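Local coordinates for gasdermin (Bradyrhizobium tropiciagri, PDB 7N50), which probably forms membrane pores that drive cell death in bacterial immunity, as a palmitoylated member of the gasdermin family of pore-forming proteins, at residues D34-P40 and D148-V154; E18-I23 and I210-L215; L94-S100 and L185-M191; K173-L177 and R195-Y201. Residues are numbered along the deposited sequence.

How the interactions relate
Interactions 1 and 2 belong to one curved sheet: strand 150-168 of interaction 1 and strand 208-221 of interaction 2 are neighbours in it, and the two contacts meet where I36 CD1 packs on L213 CD1 at 3.7 Å, their centres about 14 Å apart. Interactions 3 and 4 gather round helix 179-188, with L185 CD1 of one 4.2 Å from L177 CD1 of the other and centres about 18 Å apart. Interaction 3 stays about 9 Å from interaction 2 between nearest atoms. Interactions 1 and 4 are the most distant, about 41 Å between centres, on opposite sides of the chain's centre. Along the chain, interaction 2 closes a loop that encloses the other three.

Interaction 1: residues D34-P40 and D148-V154; sequences DLIIADP and DRNFFVV
A salt-bridge network of D39, D148 and R149 lies at one end of a mostly apolar antiparallel strand pair. R149 NH1 lies 3.2 Å from D148 OD1 within one segment; the network crosses only through D39 OD2 to R149 NH2, a long 3.9 Å, out of the guanidinium plane, while D39 OD1 bonds to Q41. Strands 35-38 and 150-154 are extended, axes 4.8 Å apart and 156° between directions. I36-F152 and A38-N150 are hydrogen-bonded pairs; L35-V153 and I37-F151 are non-hydrogen-bonded. Backbone bonds are I36 N-F152 O (2.8 Å), F152 N-I36 O (3.0 Å), A38 N-N150 O (2.8 Å), N150 N-A38 O (2.8 Å) and V154 N-D34 O (2.9 Å). I36, I37, F151 and F152 take chi1 m. I37 CG2 touches F151 CE1 (4.0 Å) on one face; on the other, the F152 ring edge meets A38, CE1 to CB 3.9 Å. Strand 35-38 is hydrogen-bonded between 44-47 and 150-168, antiparallel to both, in the gasdermin's mixed sheet. Main-chain bonds thus fix the register, with charge pairing at one end.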
# COMPACT_ATOMS: atom_id res chain seq x y z
N ASP A 34 -8.39 -11.75 3.78
CA ASP A 34 -7.93 -12.24 2.49
C ASP A 34 -6.56 -12.90 2.64
O ASP A 34 -5.78 -12.60 3.56
CB ASP A 34 -7.83 -11.10 1.47
CG ASP A 34 -9.19 -10.73 0.85
OD1 ASP A 34 -10.19 -11.37 1.19
OD2 ASP A 34 -9.25 -9.81 0.00
N LEU A 35 -6.26 -13.80 1.70
CA LEU A 35 -5.03 -14.58 1.73
C LEU A 35 -4.09 -14.09 0.65
O LEU A 35 -4.49 -13.93 -0.50
CB LEU A 35 -5.35 -16.06 1.53
CG LEU A 35 -4.15 -16.99 1.42
CD1 LEU A 35 -3.48 -17.13 2.76
CD2 LEU A 35 -4.62 -18.36 0.90
N ILE A 36 -2.82 -13.86 1.01
CA ILE A 36 -1.77 -13.56 0.04
C ILE A 36 -0.83 -14.75 -0.00
O ILE A 36 -0.43 -15.29 1.05
CB ILE A 36 -1.02 -12.28 0.41
CG1 ILE A 36 -1.95 -11.09 0.24
CG2 ILE A 36 0.23 -12.14 -0.45
CD1 ILE A 36 -1.38 -9.81 0.84
N ILE A 37 -0.50 -15.20 -1.21
CA ILE A 37 0.49 -16.25 -1.43
C ILE A 37 1.72 -15.59 -2.03
O ILE A 37 1.62 -14.87 -3.04
CB ILE A 37 -0.04 -17.36 -2.34
CG1 ILE A 37 -1.33 -17.93 -1.75
CG2 ILE A 37 1.03 -18.45 -2.58
CD1 ILE A 37 -1.96 -19.03 -2.60
N ALA A 38 2.88 -15.82 -1.42
CA ALA A 38 4.10 -15.16 -1.87
C ALA A 38 5.17 -16.19 -2.14
O ALA A 38 5.34 -17.14 -1.38
CB ALA A 38 4.61 -14.15 -0.86
N ASP A 39 5.89 -15.98 -3.22
CA ASP A 39 7.12 -16.68 -3.48
C ASP A 39 8.25 -15.96 -2.75
O ASP A 39 8.51 -14.80 -3.07
CB ASP A 39 7.35 -16.67 -4.99
CG ASP A 39 8.61 -17.37 -5.41
OD1 ASP A 39 9.43 -17.72 -4.53
OD2 ASP A 39 8.79 -17.58 -6.63
N PRO A 40 8.96 -16.61 -1.82
CA PRO A 40 10.06 -15.90 -1.14
C PRO A 40 11.15 -15.47 -2.08
O PRO A 40 11.91 -14.55 -1.75
CB PRO A 40 10.56 -16.93 -0.11
CG PRO A 40 10.08 -18.25 -0.62
CD PRO A 40 8.77 -17.96 -1.29
N ASP A 148 6.81 -24.51 -0.93
CA ASP A 148 7.86 -23.56 -0.55
C ASP A 148 7.38 -22.11 -0.60
O ASP A 148 8.21 -21.19 -0.60
CB ASP A 148 9.09 -23.73 -1.43
CG ASP A 148 8.80 -23.42 -2.88
OD1 ASP A 148 7.65 -23.64 -3.31
OD2 ASP A 148 9.73 -22.97 -3.59
N ARG A 149 6.07 -21.88 -0.64
CA ARG A 149 5.50 -20.54 -0.63
C ARG A 149 5.28 -20.05 0.81
O ARG A 149 5.29 -20.83 1.77
CB ARG A 149 4.18 -20.51 -1.39
CG ARG A 149 4.27 -20.76 -2.91
CD ARG A 149 5.26 -19.79 -3.58
NE ARG A 149 5.32 -19.92 -5.03
CZ ARG A 149 6.32 -20.47 -5.70
NH1 ARG A 149 7.36 -21.01 -5.08
NH2 ARG A 149 6.28 -20.49 -7.03
N ASN A 150 5.10 -18.74 0.95
CA ASN A 150 4.72 -18.12 2.21
C ASN A 150 3.28 -17.62 2.12
O ASN A 150 2.81 -17.19 1.06
CB ASN A 150 5.64 -16.94 2.55
CG ASN A 150 7.05 -17.37 2.83
OD1 ASN A 150 7.27 -18.51 3.23
ND2 ASN A 150 8.01 -16.48 2.64
N PHE A 151 2.60 -17.66 3.26
CA PHE A 151 1.17 -17.37 3.33
C PHE A 151 0.92 -16.26 4.34
O PHE A 151 1.43 -16.31 5.46
CB PHE A 151 0.39 -18.64 3.71
CG PHE A 151 0.63 -19.78 2.79
CD1 PHE A 151 0.23 -19.71 1.46
CD2 PHE A 151 1.26 -20.92 3.24
CE1 PHE A 151 0.46 -20.77 0.60
CE2 PHE A 151 1.50 -21.98 2.39
CZ PHE A 151 1.09 -21.90 1.06
N PHE A 152 0.12 -15.28 3.96
CA PHE A 152 -0.16 -14.14 4.82
C PHE A 152 -1.66 -13.90 4.83
O PHE A 152 -2.31 -13.87 3.78
CB PHE A 152 0.56 -12.87 4.32
CG PHE A 152 2.06 -13.04 4.21
CD1 PHE A 152 2.64 -13.59 3.07
CD2 PHE A 152 2.90 -12.67 5.26
CE1 PHE A 152 4.02 -13.77 2.95
CE2 PHE A 152 4.29 -12.82 5.14
CZ PHE A 152 4.84 -13.39 3.99
N VAL A 153 -2.20 -13.66 6.02
CA VAL A 153 -3.59 -13.26 6.19
C VAL A 153 -3.62 -11.75 6.36
O VAL A 153 -2.86 -11.20 7.16
CB VAL A 153 -4.24 -13.96 7.39
CG1 VAL A 153 -5.70 -13.49 7.56
CG2 VAL A 153 -4.18 -15.50 7.28
N VAL A 154 -4.52 -11.07 5.63
CA VAL A 154 -4.69 -9.64 5.79
C VAL A 154 -5.41 -9.38 7.11
O VAL A 154 -6.55 -9.82 7.30
CB VAL A 154 -5.50 -9.04 4.64
CG1 VAL A 154 -5.74 -7.53 4.87
CG2 VAL A 154 -4.81 -9.34 3.29

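Interaction 2: residues E18-I23 and I210-L215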
# COMPACT_ATOMS: atom_id res chain seq x y z
N GLU A 18 2.91 0.52 11.95
CA GLU A 18 1.59 -0.07 11.88
C GLU A 18 1.58 -1.36 11.08
O GLU A 18 0.50 -1.88 10.81
CB GLU A 18 0.60 0.92 11.26
CG GLU A 18 0.51 2.23 12.03
CD GLU A 18 -0.11 2.09 13.40
OE1 GLU A 18 -0.90 1.15 13.63
OE2 GLU A 18 0.19 2.95 14.26
N GLY A 19 2.75 -1.84 10.66
CA GLY A 19 2.87 -3.06 9.88
C GLY A 19 2.42 -2.94 8.44
O GLY A 19 2.08 -3.95 7.81
N ILE A 20 2.42 -1.73 7.88
CA ILE A 20 1.78 -1.53 6.59
C ILE A 20 2.72 -1.98 5.48
O ILE A 20 3.87 -1.52 5.38
CB ILE A 20 1.36 -0.07 6.39
CG1 ILE A 20 0.20 0.26 7.35
CG2 ILE A 20 0.98 0.17 4.94
CD1 ILE A 20 -0.06 1.76 7.51
N ASN A 21 2.23 -2.92 4.67
CA ASN A 21 2.79 -3.31 3.39
C ASN A 21 2.07 -2.48 2.33
O ASN A 21 0.85 -2.58 2.19
CB ASN A 21 2.58 -4.80 3.12
CG ASN A 21 3.36 -5.68 4.06
OD1 ASN A 21 4.35 -6.30 3.66
ND2 ASN A 21 2.91 -5.76 5.30
N LEU A 22 2.81 -1.64 1.62
CA LEU A 22 2.20 -0.75 0.64
C LEU A 22 1.94 -1.58 -0.60
O LEU A 22 2.87 -2.21 -1.11
CB LEU A 22 3.14 0.41 0.32
CG LEU A 22 3.44 1.35 1.49
CD1 LEU A 22 4.57 2.29 1.17
CD2 LEU A 22 2.23 2.18 1.88
N ILE A 23 0.72 -1.60 -1.08
CA ILE A 23 0.39 -2.53 -2.16
C ILE A 23 0.15 -1.75 -3.45
O ILE A 23 -0.29 -0.59 -3.44
CB ILE A 23 -0.81 -3.46 -1.84
CG1 ILE A 23 -2.08 -2.65 -1.60
CG2 ILE A 23 -0.48 -4.34 -0.66
CD1 ILE A 23 -3.35 -3.47 -1.55
N ILE A 210 -7.74 1.62 -1.19
CA ILE A 210 -6.81 0.80 -0.40
C ILE A 210 -5.41 0.97 -0.94
O ILE A 210 -5.16 0.77 -2.13
CB ILE A 210 -7.22 -0.68 -0.47
CG1 ILE A 210 -8.62 -0.85 0.04
CG2 ILE A 210 -6.21 -1.51 0.32
CD1 ILE A 210 -9.24 -2.21 -0.37
N PHE A 211 -4.47 1.29 -0.06
CA PHE A 211 -3.07 1.47 -0.41
C PHE A 211 -2.14 0.58 0.39
O PHE A 211 -0.95 0.51 0.06
CB PHE A 211 -2.62 2.94 -0.22
CG PHE A 211 -2.46 3.36 1.23
CD1 PHE A 211 -3.53 3.85 1.95
CD2 PHE A 211 -1.24 3.23 1.87
CE1 PHE A 211 -3.39 4.21 3.29
CE2 PHE A 211 -1.07 3.58 3.22
CZ PHE A 211 -2.17 4.08 3.93
N GLY A 212 -2.62 -0.06 1.45
CA GLY A 212 -1.70 -0.79 2.30
C GLY A 212 -2.43 -1.86 3.09
O GLY A 212 -3.65 -1.78 3.29
N LEU A 213 -1.67 -2.87 3.52
CA LEU A 213 -2.22 -3.99 4.29
C LEU A 213 -1.31 -4.31 5.46
O LEU A 213 -0.09 -4.35 5.31
CB LEU A 213 -2.35 -5.28 3.45
CG LEU A 213 -3.07 -5.10 2.11
CD1 LEU A 213 -2.83 -6.38 1.26
CD2 LEU A 213 -4.54 -4.85 2.33
N THR A 214 -1.90 -4.56 6.62
CA THR A 214 -1.20 -5.20 7.73
C THR A 214 -1.45 -6.70 7.61
O THR A 214 -2.55 -7.11 7.25
CB THR A 214 -1.70 -4.66 9.07
OG1 THR A 214 -1.47 -3.25 9.11
CG2 THR A 214 -0.92 -5.28 10.25
N LEU A 215 -0.43 -7.49 7.91
CA LEU A 215 -0.44 -8.92 7.60
C LEU A 215 0.04 -9.73 8.80
O LEU A 215 0.86 -9.27 9.59
CB LEU A 215 0.50 -9.25 6.43
CG LEU A 215 0.25 -8.45 5.15
CD1 LEU A 215 1.33 -8.82 4.15
CD2 LEU A 215 -1.13 -8.77 4.56
O HOH W 1 2.04 -6.45 8.75
O HOH W 2 0.59 2.03 -1.88
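I23, F211 and L213 give up the most surface here. I23 points its CA-to-CB bond toward the other strand, its CG2 3.7 Å from L213 CD1 and its CD1 3.9 Å from I210 CG2, while its backbone N donates to F211 O at 2.9 Å. The F211 side chain, chi1 p, starts away from strand 21-23 but its ring comes back, so that L22 CD2 meets the ring edge at CD2, 3.6 Å away. Water 2 bridges F211 O (2.9 Å) and I23 O (3.2 Å). F211 and G212 both face W158 of strand 150-168, forming a classic beta bulge on the other side of this antiparallel pairing, deep in the curved sheet. G212 lies beside I20, whose CG2 would clash with a CB there. L213 pairs with N21 through two backbone bonds, N21 N to L213 O at 2.8 Å and L213 N to N21 O at 2.9 Å. Before the strand, G19 ends helix 10-17 in a Schellman motif, and T214 OG1 donates to E18 O at 2.9 Å.

Interaction 3: residues L94-S100 and L185-M191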
# COMPACT_ATOMS: atom_id res chain seq x y z
N LEU A 94 -3.40 5.06 -12.08
CA LEU A 94 -4.23 6.23 -12.27
C LEU A 94 -3.63 7.18 -13.31
O LEU A 94 -3.95 8.36 -13.31
CB LEU A 94 -4.44 6.97 -10.94
CG LEU A 94 -5.22 6.12 -9.93
CD1 LEU A 94 -5.11 6.64 -8.49
CD2 LEU A 94 -6.65 6.06 -10.37
N GLY A 95 -2.73 6.67 -14.16
CA GLY A 95 -2.29 7.39 -15.35
C GLY A 95 -0.94 8.10 -15.23
O GLY A 95 -0.47 8.66 -16.24
N LEU A 96 -0.34 8.13 -14.05
CA LEU A 96 0.84 8.95 -13.75
C LEU A 96 2.01 8.04 -13.34
O LEU A 96 2.18 7.72 -12.16
CB LEU A 96 0.55 9.94 -12.65
CG LEU A 96 -0.58 10.91 -12.96
CD1 LEU A 96 -0.79 11.89 -11.83
CD2 LEU A 96 -0.29 11.66 -14.26
N GLY A 97 2.85 7.67 -14.32
CA GLY A 97 4.05 6.90 -14.03
C GLY A 97 5.27 7.77 -13.76
O GLY A 97 5.20 9.00 -13.77
N SER A 98 6.42 7.10 -13.54
CA SER A 98 7.61 7.81 -13.10
C SER A 98 8.13 8.79 -14.16
O SER A 98 8.67 9.84 -13.79
CB SER A 98 8.71 6.82 -12.71
OG SER A 98 9.16 6.10 -13.83
N GLY A 99 8.00 8.46 -15.45
CA GLY A 99 8.45 9.38 -16.48
C GLY A 99 7.68 10.68 -16.49
O GLY A 99 8.25 11.76 -16.69
N SER A 100 6.36 10.61 -16.28
CA SER A 100 5.56 11.82 -16.15
C SER A 100 6.02 12.68 -14.98
O SER A 100 6.16 13.90 -15.11
CB SER A 100 4.09 11.44 -16.01
OG SER A 100 3.65 10.84 -17.21
N LEU A 185 0.74 16.49 -16.29
CA LEU A 185 0.15 15.61 -15.29
C LEU A 185 -1.37 15.56 -15.45
O LEU A 185 -1.97 14.48 -15.40
CB LEU A 185 0.53 16.07 -13.88
CG LEU A 185 2.04 15.98 -13.62
CD1 LEU A 185 2.35 16.64 -12.30
CD2 LEU A 185 2.50 14.49 -13.62
N THR A 186 -1.99 16.72 -15.69
CA THR A 186 -3.45 16.78 -15.81
C THR A 186 -3.93 16.09 -17.08
O THR A 186 -5.03 15.50 -17.09
CB THR A 186 -3.90 18.25 -15.76
OG1 THR A 186 -3.54 18.81 -14.49
CG2 THR A 186 -5.40 18.37 -15.93
N ALA A 187 -3.12 16.07 -18.14
CA ALA A 187 -3.55 15.37 -19.35
C ALA A 187 -3.63 13.86 -19.13
O ALA A 187 -4.52 13.20 -19.67
CB ALA A 187 -2.61 15.68 -20.50
N LYS A 188 -2.70 13.31 -18.35
CA LYS A 188 -2.60 11.87 -18.16
C LYS A 188 -3.37 11.36 -16.94
O LYS A 188 -3.68 10.17 -16.89
CB LYS A 188 -1.13 11.46 -18.02
CG LYS A 188 -0.34 11.56 -19.32
CD LYS A 188 1.15 11.68 -19.00
CE LYS A 188 1.98 12.06 -20.22
NZ LYS A 188 3.44 12.14 -19.91
N ALA A 189 -3.67 12.22 -15.97
CA ALA A 189 -4.16 11.76 -14.68
C ALA A 189 -5.60 11.27 -14.75
O ALA A 189 -6.47 11.93 -15.33
CB ALA A 189 -4.04 12.87 -13.65
N LYS A 190 -5.86 10.13 -14.13
CA LYS A 190 -7.21 9.64 -13.93
C LYS A 190 -7.70 9.94 -12.53
O LYS A 190 -8.46 9.17 -11.95
CB LYS A 190 -7.28 8.15 -14.24
CG LYS A 190 -6.76 7.82 -15.63
CD LYS A 190 -6.75 6.31 -15.87
CE LYS A 190 -6.34 5.99 -17.30
NZ LYS A 190 -5.37 4.87 -17.32
N MET A 191 -7.22 11.05 -11.96
CA MET A 191 -7.56 11.51 -10.62
C MET A 191 -7.45 13.03 -10.62
O MET A 191 -7.07 13.65 -11.62
CB MET A 191 -6.63 10.84 -9.59
CG MET A 191 -5.19 11.33 -9.70
SD MET A 191 -3.91 10.39 -8.86
CE MET A 191 -4.50 10.46 -7.17
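Two hydrogen bonds join these segments, one near each end of the contact. In the backbone, K190 N donates to L94 O at 2.7 Å, nearly straight, tying the residues that follow helix 179-188 to the connection between helices 80-91 and 98-107. At the other end K188, with a largely extended side chain, reaches along the contact so that its NZ donates to S100 OG at 3.0 Å. A weaker polar contact lies between them: G95 CA points a hydrogen at K188 O, 3.5 Å away.

Apolar contacts fill the space inside. L96 sits between L185 and A189, its CD2 4.0 Å from L185 CD2 and its CD1 3.9 Å from A189 CB, and its side chain also touches F101 and L91. L94 CD1 packs on M191 SD at 4.0 Å, and M191 in turn rests on F203 of strand 201-205.

Close backbone approach depends on G95. An ideal CB would lie 2.1 Å from K188 O, and the positive phi of this residue favours glycine in its own right. G95 is the C-prime residue of a Schellman motif that ends helix 80-91, here set against the C-terminal end of helix 179-188.

Interaction 4: residues K173-L177 and R195-Y201; sequences KQVDL and REDTGSY
This is a polar, partly water-mediated contact between the loop leading into helix 179-188 and the turn end of the beta hairpin of strands 192-195 and 201-205. K173-L177 is extended. E196 to G199 forms a type I beta turn, closed by G199 N to E196 O (2.7 Å), with E196 N also bonded to S200 O (2.7 Å). G199 has phi 95° and psi -5°, angles that call for glycine, and its CA lies 6.8 Å from D176 CA. R195 extends with chi1, chi2 and chi3 all t, and its NE and NH2 both donate to D176 OD1 at 2.9 Å in a salt bridge. Y201, chi1 m and chi2 84°, turns its OH to accept from L177 N at 2.9 Å; L177 CD1 sits over the ring face, 3.9 Å from the centroid and 2° off the normal, a CH-pi contact. Water 3 lies within hydrogen-bonding reach of V175 O (3.2 Å) and G199 O (2.6 Å), and water 4 of D176 OD1 (2.6 Å) and G199 O (2.8 Å). Charge, water and hydroxyl contacts therefore join the loop to the hairpin, with L177 against Y201 providing the buried apolar part.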
# COMPACT_ATOMS: atom_id res chain seq x y z
N LYS A 173 13.58 26.48 -1.22
CA LYS A 173 12.45 27.38 -1.46
C LYS A 173 11.27 26.61 -2.02
O LYS A 173 11.41 25.88 -3.00
CB LYS A 173 12.83 28.48 -2.44
CG LYS A 173 11.72 29.48 -2.62
CD LYS A 173 12.03 30.52 -3.66
CE LYS A 173 11.69 31.90 -3.12
NZ LYS A 173 10.33 31.90 -2.50
N GLN A 174 10.11 26.79 -1.42
CA GLN A 174 8.93 26.11 -1.93
C GLN A 174 8.50 26.81 -3.22
O GLN A 174 8.46 28.05 -3.28
CB GLN A 174 7.81 26.12 -0.89
CG GLN A 174 6.60 25.31 -1.31
CD GLN A 174 5.56 25.23 -0.21
OE1 GLN A 174 5.84 25.56 0.95
NE2 GLN A 174 4.37 24.80 -0.55
N VAL A 175 8.25 26.01 -4.26
CA VAL A 175 7.96 26.52 -5.60
C VAL A 175 6.74 25.80 -6.15
O VAL A 175 6.44 24.67 -5.78
CB VAL A 175 9.12 26.34 -6.58
CG1 VAL A 175 10.29 27.19 -6.17
CG2 VAL A 175 9.49 24.88 -6.75
N ASP A 176 6.06 26.48 -7.08
CA ASP A 176 4.97 25.86 -7.82
C ASP A 176 5.51 24.88 -8.85
O ASP A 176 6.63 25.01 -9.35
CB ASP A 176 4.15 26.91 -8.56
CG ASP A 176 3.21 27.68 -7.65
OD1 ASP A 176 2.85 27.18 -6.57
OD2 ASP A 176 2.83 28.80 -8.05
N LEU A 177 4.67 23.91 -9.22
CA LEU A 177 4.92 23.16 -10.45
C LEU A 177 4.76 24.10 -11.64
O LEU A 177 3.87 24.97 -11.65
CB LEU A 177 3.93 21.99 -10.59
CG LEU A 177 4.10 20.88 -9.55
CD1 LEU A 177 2.96 19.89 -9.64
CD2 LEU A 177 5.42 20.17 -9.77
N ARG A 195 -4.09 22.42 -6.72
CA ARG A 195 -3.13 23.30 -6.04
C ARG A 195 -3.81 23.87 -4.80
O ARG A 195 -4.83 24.56 -4.90
CB ARG A 195 -2.66 24.44 -6.94
CG ARG A 195 -1.56 25.27 -6.27
CD ARG A 195 -1.16 26.47 -7.06
NE ARG A 195 -0.03 27.14 -6.41
CZ ARG A 195 -0.14 28.12 -5.53
NH1 ARG A 195 -1.32 28.64 -5.21
NH2 ARG A 195 0.96 28.61 -4.96
N GLU A 196 -3.24 23.61 -3.63
CA GLU A 196 -3.80 24.13 -2.39
C GLU A 196 -3.24 25.52 -2.09
O GLU A 196 -2.13 25.88 -2.51
CB GLU A 196 -3.55 23.14 -1.25
CG GLU A 196 -4.31 21.83 -1.51
CD GLU A 196 -4.00 20.71 -0.56
OE1 GLU A 196 -2.81 20.46 -0.27
OE2 GLU A 196 -4.95 20.03 -0.12
N ASP A 197 -4.03 26.31 -1.37
CA ASP A 197 -3.67 27.70 -1.14
C ASP A 197 -2.39 27.85 -0.32
O ASP A 197 -1.77 28.92 -0.36
CB ASP A 197 -4.84 28.44 -0.49
CG ASP A 197 -5.99 28.65 -1.45
OD1 ASP A 197 -5.72 28.86 -2.66
OD2 ASP A 197 -7.16 28.60 -1.02
N THR A 198 -1.98 26.81 0.40
CA THR A 198 -0.67 26.77 1.04
C THR A 198 0.47 26.59 0.05
O THR A 198 1.64 26.72 0.44
CB THR A 198 -0.60 25.63 2.06
OG1 THR A 198 -0.79 24.38 1.38
CG2 THR A 198 -1.69 25.80 3.12
N GLY A 199 0.18 26.26 -1.21
CA GLY A 199 1.20 25.97 -2.19
C GLY A 199 1.54 24.50 -2.35
O GLY A 199 2.34 24.14 -3.23
N SER A 200 0.97 23.63 -1.52
CA SER A 200 1.12 22.22 -1.81
C SER A 200 0.18 21.80 -2.94
O SER A 200 -0.74 22.53 -3.33
CB SER A 200 0.84 21.39 -0.55
OG SER A 200 -0.44 21.70 -0.03
N TYR A 201 0.41 20.60 -3.47
CA TYR A 201 -0.48 19.98 -4.44
C TYR A 201 -1.06 18.70 -3.87
O TYR A 201 -0.33 17.89 -3.28
CB TYR A 201 0.25 19.66 -5.74
CG TYR A 201 0.69 20.92 -6.43
CD1 TYR A 201 1.88 21.53 -6.08
CD2 TYR A 201 -0.09 21.49 -7.43
CE1 TYR A 201 2.28 22.69 -6.71
CE2 TYR A 201 0.30 22.67 -8.07
CZ TYR A 201 1.50 23.25 -7.70
OH TYR A 201 1.91 24.41 -8.31
O HOH W 3 4.68 23.07 -3.63
O HOH W 4 3.72 26.34 -4.25